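PDB 4H0N: DNMT2 from Spodoptera frugiperda, which probably methylates cytosine 38 in the anticodon loop of tRNA(Asp), and cytosine C5 in DNA, using S-adenosyl-L-methionine as methyl donor. Local coordinates for residues D113-M117 / L327-F332; Y143-L148 / R177-T183; S151-P156 / F189-L195; L195-E200 / R283-E289. The protein carries 3 engineered substitutions. One frame throughout, in Å; residues are numbered along the deposited sequence.

Contact 1 (D113-M117 / L327-F332)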
loop_
_atom_site.group_PDB
_atom_site.type_symbol
_atom_site.label_atom_id
_atom_site.label_comp_id
_atom_site.label_asym_id
_atom_site.label_seq_id
_atom_site.Cartn_x
_atom_site.Cartn_y
_atom_site.Cartn_z
ATOM N N ASP A 113 6.093 11.647 -19.338
ATOM C CA ASP A 113 6.693 12.823 -18.704
ATOM C C ASP A 113 6.833 12.688 -17.189
ATOM O O ASP A 113 7.801 13.168 -16.596
ATOM C CB ASP A 113 5.877 14.079 -19.023
ATOM C CG ASP A 113 6.187 14.646 -20.393
ATOM O OD1 ASP A 113 7.349 14.541 -20.834
ATOM O OD2 ASP A 113 5.268 15.206 -21.026
ATOM N N TYR A 114 5.859 12.048 -16.561
ATOM C CA TYR A 114 5.853 11.948 -15.117
ATOM C C TYR A 114 5.762 10.498 -14.672
ATOM O O TYR A 114 4.926 9.742 -15.157
ATOM C CB TYR A 114 4.677 12.735 -14.545
ATOM C CG TYR A 114 4.524 14.125 -15.113
ATOM C CD1 TYR A 114 3.712 14.358 -16.217
ATOM C CD2 TYR A 114 5.172 15.211 -14.535
ATOM C CE1 TYR A 114 3.555 15.632 -16.737
ATOM C CE2 TYR A 114 5.021 16.489 -15.046
ATOM C CZ TYR A 114 4.213 16.694 -16.147
ATOM O OH TYR A 114 4.065 17.965 -16.663
ATOM N N ILE A 115 6.623 10.115 -13.741
ATOM C CA ILE A 115 6.590 8.768 -13.189
ATOM C C ILE A 115 6.522 8.860 -11.678
ATOM O O ILE A 115 7.274 9.618 -11.068
ATOM C CB ILE A 115 7.856 7.974 -13.570
ATOM C CG1 ILE A 115 7.959 7.816 -15.086
ATOM C CG2 ILE A 115 7.850 6.611 -12.924
ATOM C CD1 ILE A 115 9.223 7.102 -15.537
ATOM N N LEU A 116 5.606 8.106 -11.074
ATOM C CA LEU A 116 5.587 7.934 -9.621
ATOM C C LEU A 116 5.591 6.454 -9.285
ATOM O O LEU A 116 4.714 5.714 -9.727
ATOM C CB LEU A 116 4.365 8.608 -8.986
ATOM C CG LEU A 116 4.321 8.648 -7.451
ATOM C CD1 LEU A 116 3.590 9.897 -6.995
ATOM C CD2 LEU A 116 3.666 7.404 -6.847
ATOM N N MET A 117 6.570 6.029 -8.493
ATOM C CA MET A 117 6.640 4.642 -8.067
ATOM C C MET A 117 6.678 4.496 -6.551
ATOM O O MET A 117 7.436 5.187 -5.876
ATOM C CB MET A 117 7.862 3.958 -8.676
ATOM C CG MET A 117 8.146 2.576 -8.103
ATOM S SD MET A 117 9.844 2.030 -8.357
ATOM C CE MET A 117 10.737 3.530 -7.969
ATOM N N LEU A 327 2.260 13.281 -2.876
ATOM C CA LEU A 327 3.432 13.207 -3.747
ATOM C C LEU A 327 3.064 13.621 -5.167
ATOM O O LEU A 327 3.854 14.268 -5.859
ATOM C CB LEU A 327 4.030 11.799 -3.745
ATOM C CG LEU A 327 4.723 11.316 -2.470
ATOM C CD1 LEU A 327 5.032 9.839 -2.568
ATOM C CD2 LEU A 327 5.992 12.098 -2.211
ATOM N N LEU A 328 1.861 13.245 -5.595
ATOM C CA LEU A 328 1.342 13.672 -6.895
ATOM C C LEU A 328 1.282 15.194 -7.000
ATOM O O LEU A 328 1.631 15.755 -8.038
ATOM C CB LEU A 328 -0.034 13.058 -7.175
ATOM C CG LEU A 328 -0.058 11.586 -7.599
ATOM C CD1 LEU A 328 -1.483 11.058 -7.633
ATOM C CD2 LEU A 328 0.598 11.412 -8.951
ATOM N N LYS A 329 0.851 15.858 -5.928
ATOM C CA LYS A 329 0.859 17.322 -5.891
ATOM C C LYS A 329 2.270 17.862 -6.084
ATOM O O LYS A 329 2.485 18.807 -6.843
ATOM C CB LYS A 329 0.280 17.851 -4.578
ATOM C CG LYS A 329 -1.199 17.581 -4.412
ATOM C CD LYS A 329 -1.684 17.982 -3.032
ATOM C CE LYS A 329 -3.025 17.344 -2.738
ATOM N NZ LYS A 329 -3.808 18.132 -1.751
ATOM N N ILE A 330 3.228 17.251 -5.399
ATOM C CA ILE A 330 4.615 17.675 -5.491
ATOM C C ILE A 330 5.184 17.407 -6.885
ATOM O O ILE A 330 5.814 18.278 -7.490
ATOM C CB ILE A 330 5.464 16.979 -4.414
ATOM C CG1 ILE A 330 5.141 17.570 -3.042
ATOM C CG2 ILE A 330 6.944 17.116 -4.710
ATOM C CD1 ILE A 330 5.821 16.870 -1.905
ATOM N N LEU A 331 4.934 16.205 -7.396
ATOM C CA LEU A 331 5.443 15.791 -8.699
ATOM C C LEU A 331 4.984 16.701 -9.843
ATOM O O LEU A 331 5.707 16.891 -10.824
ATOM C CB LEU A 331 5.032 14.342 -8.983
ATOM C CG LEU A 331 5.449 13.730 -10.328
ATOM C CD1 LEU A 331 6.956 13.833 -10.537
ATOM C CD2 LEU A 331 4.986 12.284 -10.442
ATOM N N PHE A 332 3.791 17.270 -9.715
ATOM C CA PHE A 332 3.196 18.038 -10.802
ATOM C C PHE A 332 3.246 19.551 -10.594
ATOM O O PHE A 332 2.763 20.313 -11.432
ATOM C CB PHE A 332 1.755 17.583 -11.051
ATOM C CG PHE A 332 1.655 16.234 -11.707
ATOM C CD1 PHE A 332 1.328 16.125 -13.050
ATOM C CD2 PHE A 332 1.908 15.074 -10.989
ATOM C CE1 PHE A 332 1.244 14.881 -13.662
ATOM C CE2 PHE A 332 1.825 13.835 -11.596
ATOM C CZ PHE A 332 1.492 13.737 -12.932
#
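Tyr114 lays its ring against that of Phe332 in a face-to-face stack, the centroids 4.3 Å apart and the planes inclined by 26°; the closest atoms are Tyr114 CD1 and Phe332 CE1 at 3.6 Å. His4 brings a third ring to the pair. Two residues along the strand, Leu116 points the same way, into the helix: its CD1 lies 3.8 Å from Leu327 CB and 3.9 Å from Leu328 CD2, while its CB is 4.0 Å from Leu331 CD2. Leu331 CD2 also sits 3.6 Å from Ile115 O and 4.1 Å from Tyr114 CB. The strand and the C-terminal helix run nearly antiparallel, at 152°, with axes 9.6 Å apart. This is helix-on-sheet packing in the Rossmann-like methyltransferase fold, strand 114-119 lying between strands 72-75 and 161-168. Hydrocarbon and ring surfaces make up most of the contact, and no polar bond joins the two segments, consistent with cohesion through burial of apolar surface and the Tyr114-Phe332 stack.

Contact 2 (Y143-L148 / R177-T183); sequences YQEFLL and RRDEIIT
Residues 143-148 form an extended edge strand, and 177-183 run beside it as an irregular chain that meets it in a single beta bridge, Phe146 with Ile182 (CA-CA 4.7 Å). Ile182 N donates to Glu145 O (3.2 Å) and Ile182 O accepts from Leu147 N (2.9 Å), the pattern of a parallel bridge. Gln144, chi1 t and chi2 p, reaches across: its OE1 accepts from Arg178 N at 2.8 Å, and its NE2 donates weakly to Arg178 O at 3.0 Å. A water joins Glu145 N (3.0 Å) to Arg178 O (2.8 Å). Arg177, folded back with chi1 to chi3 all p, holds Tyr143 O through NE (2.9 Å) and NH2 (3.1 Å); Arg177 NH1 forms a salt bridge with Asp179 OD1 at 2.8 Å. Ile182 CB packs 3.6 Å from Phe146 CD2. The loop thus adds one parallel bridge to the open edge of the Rossmann-like methyltransferase sheet; strand 161-168 pairs with the other edge of 143-148, Phe146 and Leu148 meet helix 321-332, and Tyr143 touches helix 127-138.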
loop_
_atom_site.group_PDB
_atom_site.type_symbol
_atom_site.label_atom_id
_atom_site.label_comp_id
_atom_site.label_asym_id
_atom_site.label_seq_id
_atom_site.Cartn_x
_atom_site.Cartn_y
_atom_site.Cartn_z
ATOM N N TYR A 143 14.545 13.721 -10.458
ATOM C CA TYR A 143 13.807 12.921 -9.483
ATOM C C TYR A 143 14.032 13.308 -8.026
ATOM O O TYR A 143 14.988 13.998 -7.682
ATOM C CB TYR A 143 14.189 11.455 -9.657
ATOM C CG TYR A 143 15.656 11.198 -9.399
ATOM C CD1 TYR A 143 16.098 10.794 -8.149
ATOM C CD2 TYR A 143 16.602 11.379 -10.403
ATOM C CE1 TYR A 143 17.438 10.565 -7.906
ATOM C CE2 TYR A 143 17.947 11.149 -10.169
ATOM C CZ TYR A 143 18.357 10.742 -8.918
ATOM O OH TYR A 143 19.688 10.514 -8.670
ATOM N N GLN A 144 13.132 12.837 -7.177
ATOM C CA GLN A 144 13.347 12.849 -5.746
ATOM C C GLN A 144 12.924 11.503 -5.151
ATOM O O GLN A 144 11.849 10.986 -5.467
ATOM C CB GLN A 144 12.559 13.977 -5.096
ATOM C CG GLN A 144 12.740 14.046 -3.599
ATOM C CD GLN A 144 14.165 14.376 -3.203
ATOM O OE1 GLN A 144 14.593 15.529 -3.287
ATOM N NE2 GLN A 144 14.909 13.366 -2.762
ATOM N N GLU A 145 13.780 10.929 -4.310
ATOM C CA GLU A 145 13.432 9.722 -3.569
ATOM C C GLU A 145 12.920 10.064 -2.175
ATOM O O GLU A 145 13.422 10.979 -1.527
ATOM C CB GLU A 145 14.640 8.798 -3.448
ATOM C CG GLU A 145 15.180 8.305 -4.769
ATOM C CD GLU A 145 16.278 7.278 -4.594
ATOM O OE1 GLU A 145 17.276 7.584 -3.906
ATOM O OE2 GLU A 145 16.137 6.161 -5.135
ATOM N N PHE A 146 11.920 9.322 -1.712
ATOM C CA PHE A 146 11.376 9.528 -0.375
ATOM C C PHE A 146 11.360 8.228 0.420
ATOM O O PHE A 146 11.364 7.138 -0.147
ATOM C CB PHE A 146 9.940 10.047 -0.441
ATOM C CG PHE A 146 9.778 11.347 -1.180
ATOM C CD1 PHE A 146 9.601 11.360 -2.553
ATOM C CD2 PHE A 146 9.750 12.551 -0.496
ATOM C CE1 PHE A 146 9.426 12.551 -3.228
ATOM C CE2 PHE A 146 9.577 13.743 -1.166
ATOM C CZ PHE A 146 9.411 13.742 -2.529
ATOM N N LEU A 147 11.341 8.362 1.739
ATOM C CA LEU A 147 11.003 7.262 2.631
ATOM C C LEU A 147 9.947 7.781 3.603
ATOM O O LEU A 147 10.265 8.383 4.634
ATOM C CB LEU A 147 12.233 6.744 3.378
ATOM C CG LEU A 147 13.101 5.707 2.658
ATOM C CD1 LEU A 147 14.348 5.385 3.469
ATOM C CD2 LEU A 147 12.312 4.431 2.365
ATOM N N LEU A 148 8.686 7.553 3.255
ATOM C CA LEU A 148 7.573 8.133 3.981
ATOM C C LEU A 148 6.728 7.114 4.709
ATOM O O LEU A 148 6.523 5.986 4.250
ATOM C CB LEU A 148 6.677 8.913 3.036
ATOM C CG LEU A 148 7.353 10.095 2.361
ATOM C CD1 LEU A 148 6.362 10.795 1.461
ATOM C CD2 LEU A 148 7.902 11.049 3.406
ATOM N N ARG A 177 14.540 19.777 -5.191
ATOM C CA ARG A 177 14.970 18.403 -4.967
ATOM C C ARG A 177 16.423 18.300 -4.493
ATOM O O ARG A 177 17.165 19.285 -4.501
ATOM C CB ARG A 177 14.729 17.555 -6.221
ATOM C CG ARG A 177 15.243 18.160 -7.525
ATOM C CD ARG A 177 16.670 17.737 -7.785
ATOM N NE ARG A 177 16.819 16.293 -7.635
ATOM C CZ ARG A 177 17.967 15.674 -7.373
ATOM N NH1 ARG A 177 19.085 16.375 -7.240
ATOM N NH2 ARG A 177 17.995 14.350 -7.253
ATOM N N ARG A 178 16.809 17.098 -4.074
ATOM C CA ARG A 178 18.136 16.844 -3.526
ATOM C C ARG A 178 18.433 15.348 -3.595
ATOM O O ARG A 178 17.511 14.525 -3.594
ATOM C CB ARG A 178 18.194 17.332 -2.079
ATOM C CG ARG A 178 17.065 16.789 -1.235
ATOM C CD ARG A 178 16.926 17.539 0.078
ATOM N NE ARG A 178 16.160 16.763 1.049
ATOM C CZ ARG A 178 16.685 15.788 1.788
ATOM N NH1 ARG A 178 17.974 15.490 1.668
ATOM N NH2 ARG A 178 15.934 15.110 2.648
ATOM N N ASP A 179 19.714 14.996 -3.646
ATOM C CA ASP A 179 20.106 13.595 -3.793
ATOM C C ASP A 179 19.825 12.732 -2.557
ATOM O O ASP A 179 19.541 11.543 -2.685
ATOM C CB ASP A 179 21.578 13.477 -4.199
ATOM C CG ASP A 179 21.821 13.854 -5.652
ATOM O OD1 ASP A 179 21.041 14.655 -6.207
ATOM O OD2 ASP A 179 22.803 13.353 -6.238
ATOM N N GLU A 180 19.921 13.321 -1.367
ATOM C CA GLU A 180 19.656 12.580 -0.132
ATOM C C GLU A 180 18.157 12.331 0.022
ATOM O O GLU A 180 17.335 13.134 -0.430
ATOM C CB GLU A 180 20.212 13.321 1.092
ATOM C CG GLU A 180 19.965 12.645 2.450
ATOM C CD GLU A 180 19.917 13.648 3.598
ATOM O OE1 GLU A 180 20.074 14.860 3.335
ATOM O OE2 GLU A 180 19.716 13.228 4.760
ATOM N N ILE A 181 17.814 11.209 0.653
ATOM C CA ILE A 181 16.432 10.763 0.795
ATOM C C ILE A 181 15.634 11.607 1.793
ATOM O O ILE A 181 16.093 11.882 2.902
ATOM C CB ILE A 181 16.379 9.271 1.203
ATOM C CG1 ILE A 181 16.993 8.399 0.100
ATOM C CG2 ILE A 181 14.954 8.842 1.528
ATOM C CD1 ILE A 181 16.137 7.211 -0.320
ATOM N N ILE A 182 14.435 12.006 1.384
ATOM C CA ILE A 182 13.557 12.829 2.205
ATOM C C ILE A 182 12.683 11.975 3.118
ATOM O O ILE A 182 12.010 11.055 2.660
ATOM C CB ILE A 182 12.653 13.705 1.320
ATOM C CG1 ILE A 182 13.484 14.753 0.581
ATOM C CG2 ILE A 182 11.582 14.385 2.148
ATOM C CD1 ILE A 182 12.659 15.712 -0.251
ATOM N N THR A 183 12.690 12.294 4.409
ATOM C CA THR A 183 11.961 11.512 5.404
ATOM C C THR A 183 10.569 12.065 5.693
ATOM O O THR A 183 9.730 11.375 6.272
ATOM C CB THR A 183 12.745 11.400 6.724
ATOM O OG1 THR A 183 13.433 12.629 6.982
ATOM C CG2 THR A 183 13.758 10.278 6.637
HETATM O O HOH W 1 16.522 12.029 -4.541
#

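Contact 3 (S151-P156 / F189-L195); sequences STVGVP and FGVPHSL
Two loops of the methyltransferase fold lie against each other here: 151-156, which links the antiparallel strands 141-148 and 161-168, and a later loop, residues 189-195. Their nearest CA atoms are those of Gly154 and Pro192, 3.7 Å apart. Gly154 turns with positive phi (71/19); a CB there would sit tightly against Phe189 CB. Phe189 (chi1 m, chi2 85°) points its CB toward the first loop and offers a ring face to Val153 (chi1 t), whose CG1 stands 3.7 Å from the ring centroid, 14° off the normal: a CH-pi contact. Pro192, ring C-gamma exo, wedges in with CG 3.3 Å from Ser151 O and CB 3.6 Å from Pro156 N. Pro156, C-gamma endo, is gripped further along: its CG is 3.3 Å from His193 O and 3.7 Å from Leu195 CD2. His193 (chi1 p, chi2 60°) curls so that ND1 donates to Ser194 O at 2.9 Å and a ring face meets Gly154 O. Gly154 O also takes a CA-H...O contact from Pro192 CA at 3.3 Å.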
loop_
_atom_site.group_PDB
_atom_site.type_symbol
_atom_site.label_atom_id
_atom_site.label_comp_id
_atom_site.label_asym_id
_atom_site.label_seq_id
_atom_site.Cartn_x
_atom_site.Cartn_y
_atom_site.Cartn_z
ATOM N N SER A 151 2.246 8.192 9.125
ATOM C CA SER A 151 2.178 8.813 10.443
ATOM C C SER A 151 2.720 10.235 10.437
ATOM O O SER A 151 2.469 10.998 11.368
ATOM C CB SER A 151 2.908 7.965 11.485
ATOM O OG SER A 151 4.210 7.615 11.048
ATOM N N THR A 152 3.464 10.596 9.397
ATOM C CA THR A 152 3.953 11.963 9.282
ATOM C C THR A 152 2.974 12.797 8.468
ATOM O O THR A 152 2.963 14.023 8.557
ATOM C CB THR A 152 5.371 12.040 8.673
ATOM O OG1 THR A 152 5.305 11.878 7.250
ATOM C CG2 THR A 152 6.277 10.973 9.285
ATOM N N VAL A 153 2.138 12.119 7.692
ATOM C CA VAL A 153 1.085 12.780 6.921
ATOM C C VAL A 153 -0.226 12.849 7.740
ATOM O O VAL A 153 -1.326 12.935 7.193
ATOM C CB VAL A 153 0.886 12.075 5.543
ATOM C CG1 VAL A 153 0.090 12.934 4.578
ATOM C CG2 VAL A 153 2.235 11.770 4.924
ATOM N N GLY A 154 -0.099 12.811 9.062
ATOM C CA GLY A 154 -1.254 12.957 9.933
ATOM C C GLY A 154 -2.215 11.780 9.933
ATOM O O GLY A 154 -3.369 11.913 10.339
ATOM N N VAL A 155 -1.741 10.625 9.483
ATOM C CA VAL A 155 -2.558 9.418 9.457
ATOM C C VAL A 155 -2.044 8.415 10.486
ATOM O O VAL A 155 -0.863 8.080 10.487
ATOM C CB VAL A 155 -2.553 8.789 8.057
ATOM C CG1 VAL A 155 -3.482 7.588 8.003
ATOM C CG2 VAL A 155 -2.956 9.829 7.021
ATOM N N PRO A 156 -2.931 7.941 11.376
ATOM C CA PRO A 156 -2.537 7.080 12.499
ATOM C C PRO A 156 -2.236 5.652 12.067
ATOM O O PRO A 156 -2.977 4.734 12.410
ATOM C CB PRO A 156 -3.771 7.106 13.406
ATOM C CG PRO A 156 -4.903 7.318 12.471
ATOM C CD PRO A 156 -4.381 8.206 11.368
ATOM N N PHE A 189 1.606 18.067 8.476
ATOM C CA PHE A 189 0.214 17.705 8.726
ATOM C C PHE A 189 -0.101 17.618 10.211
ATOM O O PHE A 189 -1.236 17.346 10.597
ATOM C CB PHE A 189 -0.140 16.398 8.021
ATOM C CG PHE A 189 -0.087 16.487 6.522
ATOM C CD1 PHE A 189 1.109 16.298 5.844
ATOM C CD2 PHE A 189 -1.234 16.758 5.790
ATOM C CE1 PHE A 189 1.161 16.378 4.462
ATOM C CE2 PHE A 189 -1.190 16.837 4.406
ATOM C CZ PHE A 189 0.010 16.648 3.743
ATOM N N GLY A 190 0.908 17.857 11.040
ATOM C CA GLY A 190 0.724 17.861 12.480
ATOM C C GLY A 190 0.686 16.473 13.091
ATOM O O GLY A 190 1.402 15.575 12.667
ATOM N N VAL A 191 -0.157 16.297 14.097
ATOM C CA VAL A 191 -0.248 15.026 14.799
ATOM C C VAL A 191 -1.414 14.213 14.249
ATOM O O VAL A 191 -2.502 14.754 14.064
ATOM C CB VAL A 191 -0.416 15.267 16.307
ATOM C CG1 VAL A 191 -0.807 13.987 17.033
ATOM C CG2 VAL A 191 0.867 15.853 16.881
ATOM N N PRO A 192 -1.185 12.915 13.966
ATOM C CA PRO A 192 -2.250 12.067 13.420
ATOM C C PRO A 192 -3.462 12.067 14.339
ATOM O O PRO A 192 -3.306 12.109 15.559
ATOM C CB PRO A 192 -1.612 10.672 13.397
ATOM C CG PRO A 192 -0.151 10.919 13.362
ATOM C CD PRO A 192 0.066 12.163 14.169
ATOM N N HIS A 193 -4.656 12.046 13.762
ATOM C CA HIS A 193 -5.872 12.018 14.564
ATOM C C HIS A 193 -6.072 10.639 15.189
ATOM O O HIS A 193 -5.495 9.655 14.728
ATOM C CB HIS A 193 -7.083 12.397 13.708
ATOM C CG HIS A 193 -7.188 11.629 12.429
ATOM N ND1 HIS A 193 -7.301 10.252 12.389
ATOM C CD2 HIS A 193 -7.202 12.041 11.138
ATOM C CE1 HIS A 193 -7.377 9.857 11.131
ATOM N NE2 HIS A 193 -7.320 10.917 10.354
ATOM N N SER A 194 -6.896 10.569 16.230
ATOM C CA SER A 194 -7.235 9.291 16.845
ATOM C C SER A 194 -8.001 8.409 15.860
ATOM O O SER A 194 -8.243 8.797 14.715
ATOM C CB SER A 194 -8.071 9.507 18.103
ATOM O OG SER A 194 -9.389 9.898 17.769
ATOM N N LEU A 195 -8.392 7.221 16.311
ATOM C CA LEU A 195 -9.070 6.266 15.445
ATOM C C LEU A 195 -10.587 6.232 15.632
ATOM O O LEU A 195 -11.243 5.313 15.153
ATOM C CB LEU A 195 -8.502 4.869 15.668
ATOM C CG LEU A 195 -7.055 4.591 15.253
ATOM C CD1 LEU A 195 -6.573 3.303 15.908
ATOM C CD2 LEU A 195 -6.898 4.514 13.734
#

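Contact 4 (L195-E200 / R283-E289); sequences LESIIE and RYFTPKE
A glutamate of a capping box also reaches beyond its own helix: Glu289 OE2 accepts a weak hydrogen bond, 3.4 Å long, from the backbone N of Glu200. The box opens helix 287-293. Thr286 is the N-cap, in extended conformation (-76/155) with chi1 p, and its OG1 accepts from Glu289 N at 3.0 Å; in return Thr286 N donates to Glu289 OE1 at 2.8 Å. Residues 287-289 are helical, whereas 283-286 run extended. Arg283, chi1 p with chi2 and chi3 t, closes around the same carboxylate: NH1 forms a salt bridge with Glu289 OE1 (2.8 Å), NH2 bonds Glu289 OE2 (3.1 Å), and NH1 also donates to Tyr284 O (2.9 Å). Glu289 meets these partners with chi1 m and chi2 t.

Against this polar corner lies 195-200, a loop that turns through 195-197 and becomes extended at Ile199 and Glu200. The nearest CA atoms are those of Ile198 and Glu289, 6.1 Å apart. Ile199 places CG1 3.7 Å from Glu289 OE2 and 4.1 Å from Arg283 NH2, while Leu195 CD1 touches Phe285 CZ at 4.4 Å. Ile198 packs farther along the same helix, on Met292 and Ile293. The contact thus sets this loop beside the helix's first turn. The Glu200 side chain is poorly ordered; as modelled, Glu200 OE1 is 4.1 Å from Lys288 NZ, beyond a salt bridge, and 3.4 Å from Lys288 CD.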
loop_
_atom_site.group_PDB
_atom_site.type_symbol
_atom_site.label_atom_id
_atom_site.label_comp_id
_atom_site.label_asym_id
_atom_site.label_seq_id
_atom_site.Cartn_x
_atom_site.Cartn_y
_atom_site.Cartn_z
ATOM N N LEU A 195 -8.392 7.221 16.311
ATOM C CA LEU A 195 -9.070 6.266 15.445
ATOM C C LEU A 195 -10.587 6.232 15.632
ATOM O O LEU A 195 -11.243 5.313 15.153
ATOM C CB LEU A 195 -8.502 4.869 15.668
ATOM C CG LEU A 195 -7.055 4.591 15.253
ATOM C CD1 LEU A 195 -6.573 3.303 15.908
ATOM C CD2 LEU A 195 -6.898 4.514 13.734
ATOM N N GLU A 196 -11.149 7.221 16.319
ATOM C CA GLU A 196 -12.590 7.237 16.551
ATOM C C GLU A 196 -13.384 7.530 15.288
ATOM O O GLU A 196 -14.452 6.951 15.079
ATOM C CB GLU A 196 -12.959 8.260 17.616
ATOM C CG GLU A 196 -12.356 7.984 18.961
ATOM C CD GLU A 196 -12.994 8.813 20.047
ATOM O OE1 GLU A 196 -12.284 9.186 21.003
ATOM O OE2 GLU A 196 -14.209 9.087 19.941
ATOM N N SER A 197 -12.869 8.442 14.465
ATOM C CA SER A 197 -13.527 8.830 13.220
ATOM C C SER A 197 -13.791 7.607 12.359
ATOM O O SER A 197 -14.801 7.527 11.656
ATOM C CB SER A 197 -12.672 9.837 12.443
ATOM O OG SER A 197 -11.399 10.003 13.044
ATOM N N ILE A 198 -12.880 6.647 12.443
ATOM C CA ILE A 198 -12.960 5.442 11.639
ATOM C C ILE A 198 -13.107 4.187 12.510
ATOM O O ILE A 198 -12.166 3.408 12.676
ATOM C CB ILE A 198 -11.767 5.365 10.661
ATOM C CG1 ILE A 198 -10.437 5.501 11.405
ATOM C CG2 ILE A 198 -11.860 6.506 9.659
ATOM C CD1 ILE A 198 -9.233 5.656 10.490
ATOM N N ILE A 199 -14.303 4.020 13.070
ATOM C CA ILE A 199 -14.670 2.834 13.838
ATOM C C ILE A 199 -16.193 2.783 13.920
ATOM O O ILE A 199 -16.847 3.811 14.123
ATOM C CB ILE A 199 -14.022 2.823 15.252
ATOM C CG1 ILE A 199 -12.811 1.888 15.277
ATOM C CG2 ILE A 199 -15.013 2.374 16.321
ATOM C CD1 ILE A 199 -11.783 2.265 16.310
ATOM N N GLU A 200 -16.751 1.590 13.737
ATOM C CA GLU A 200 -18.195 1.398 13.712
ATOM C C GLU A 200 -18.652 0.737 15.011
ATOM O O GLU A 200 -17.882 0.009 15.636
ATOM C CB GLU A 200 -18.554 0.533 12.510
ATOM C CG GLU A 200 -17.323 -0.113 11.891
ATOM C CD GLU A 200 -17.356 -0.138 10.376
ATOM O OE1 GLU A 200 -16.761 0.765 9.747
ATOM O OE2 GLU A 200 -17.965 -1.074 9.816
ATOM N N ARG A 283 -10.673 -7.804 18.661
ATOM C CA ARG A 283 -11.169 -8.109 17.326
ATOM C C ARG A 283 -10.256 -7.499 16.285
ATOM O O ARG A 283 -9.499 -6.577 16.577
ATOM C CB ARG A 283 -12.575 -7.550 17.134
ATOM C CG ARG A 283 -12.618 -6.037 16.992
ATOM C CD ARG A 283 -13.803 -5.627 16.138
ATOM N NE ARG A 283 -14.147 -4.216 16.286
ATOM C CZ ARG A 283 -13.723 -3.255 15.475
ATOM N NH1 ARG A 283 -12.925 -3.548 14.454
ATOM N NH2 ARG A 283 -14.094 -2.002 15.689
ATOM N N TYR A 284 -10.334 -8.011 15.064
ATOM C CA TYR A 284 -9.606 -7.419 13.955
ATOM C C TYR A 284 -10.296 -6.146 13.467
ATOM O O TYR A 284 -11.473 -5.918 13.751
ATOM C CB TYR A 284 -9.500 -8.416 12.807
ATOM C CG TYR A 284 -8.757 -9.681 13.164
ATOM C CD1 TYR A 284 -7.383 -9.672 13.364
ATOM C CD2 TYR A 284 -9.429 -10.893 13.285
ATOM C CE1 TYR A 284 -6.697 -10.830 13.685
ATOM C CE2 TYR A 284 -8.752 -12.058 13.607
ATOM C CZ TYR A 284 -7.389 -12.020 13.806
ATOM O OH TYR A 284 -6.718 -13.180 14.122
ATOM N N PHE A 285 -9.557 -5.308 12.747
ATOM C CA PHE A 285 -10.185 -4.212 12.026
ATOM C C PHE A 285 -10.944 -4.812 10.847
ATOM O O PHE A 285 -10.485 -5.779 10.237
ATOM C CB PHE A 285 -9.144 -3.199 11.538
ATOM C CG PHE A 285 -8.513 -2.383 12.642
ATOM C CD1 PHE A 285 -9.204 -1.331 13.231
ATOM C CD2 PHE A 285 -7.226 -2.658 13.084
ATOM C CE1 PHE A 285 -8.627 -0.578 14.247
ATOM C CE2 PHE A 285 -6.643 -1.910 14.098
ATOM C CZ PHE A 285 -7.342 -0.869 14.679
ATOM N N THR A 286 -12.112 -4.258 10.539
ATOM C CA THR A 286 -12.882 -4.713 9.386
ATOM C C THR A 286 -12.237 -4.160 8.121
ATOM O O THR A 286 -11.552 -3.137 8.184
ATOM C CB THR A 286 -14.329 -4.207 9.439
ATOM O OG1 THR A 286 -14.361 -2.837 9.023
ATOM C CG2 THR A 286 -14.896 -4.341 10.842
ATOM N N PRO A 287 -12.448 -4.830 6.970
ATOM C CA PRO A 287 -11.923 -4.357 5.682
ATOM C C PRO A 287 -12.275 -2.898 5.417
ATOM O O PRO A 287 -11.480 -2.161 4.830
ATOM C CB PRO A 287 -12.640 -5.254 4.675
ATOM C CG PRO A 287 -12.835 -6.532 5.410
ATOM C CD PRO A 287 -13.128 -6.134 6.831
ATOM N N LYS A 288 -13.463 -2.502 5.860
ATOM C CA LYS A 288 -13.947 -1.132 5.737
ATOM C C LYS A 288 -13.071 -0.171 6.536
ATOM O O LYS A 288 -12.666 0.881 6.039
ATOM C CB LYS A 288 -15.392 -1.067 6.230
ATOM C CG LYS A 288 -16.095 0.256 6.021
ATOM C CD LYS A 288 -17.539 0.155 6.493
ATOM C CE LYS A 288 -18.280 1.470 6.337
ATOM N NZ LYS A 288 -19.673 1.373 6.854
ATOM N N GLU A 289 -12.780 -0.547 7.777
ATOM C CA GLU A 289 -11.941 0.265 8.648
ATOM C C GLU A 289 -10.524 0.390 8.105
ATOM O O GLU A 289 -9.943 1.471 8.107
ATOM C CB GLU A 289 -11.934 -0.306 10.067
ATOM C CG GLU A 289 -13.195 0.022 10.860
ATOM C CD GLU A 289 -13.447 -0.936 12.023
ATOM O OE1 GLU A 289 -12.846 -2.037 12.054
ATOM O OE2 GLU A 289 -14.256 -0.579 12.907
#

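In the fold
Contacts 1 and 2 belong to the seven-stranded sheet and touch: Leu327 CD2 packs 3.6 Å from Phe146 CE1 and 3.9 Å from Leu148 CD1. The chain leaves contact 2 from both segments and comes together again in contact 3, their centres about 21 Å apart. Leu195 belongs to contacts 3 and 4, whose centres are about 16 Å apart; contacts 2 and 4 lie on opposite sides of the chain's centre, about 32 Å apart. The Leu116 side chain of contact 1 is about 9 Å from bound S-adenosyl-L-homocysteine, and that of Lys288 in contact 4 about 12 Å from the side chain of Ile13, a probable cofactor-binding residue; contacts 2 and 3 are remote from the known sites.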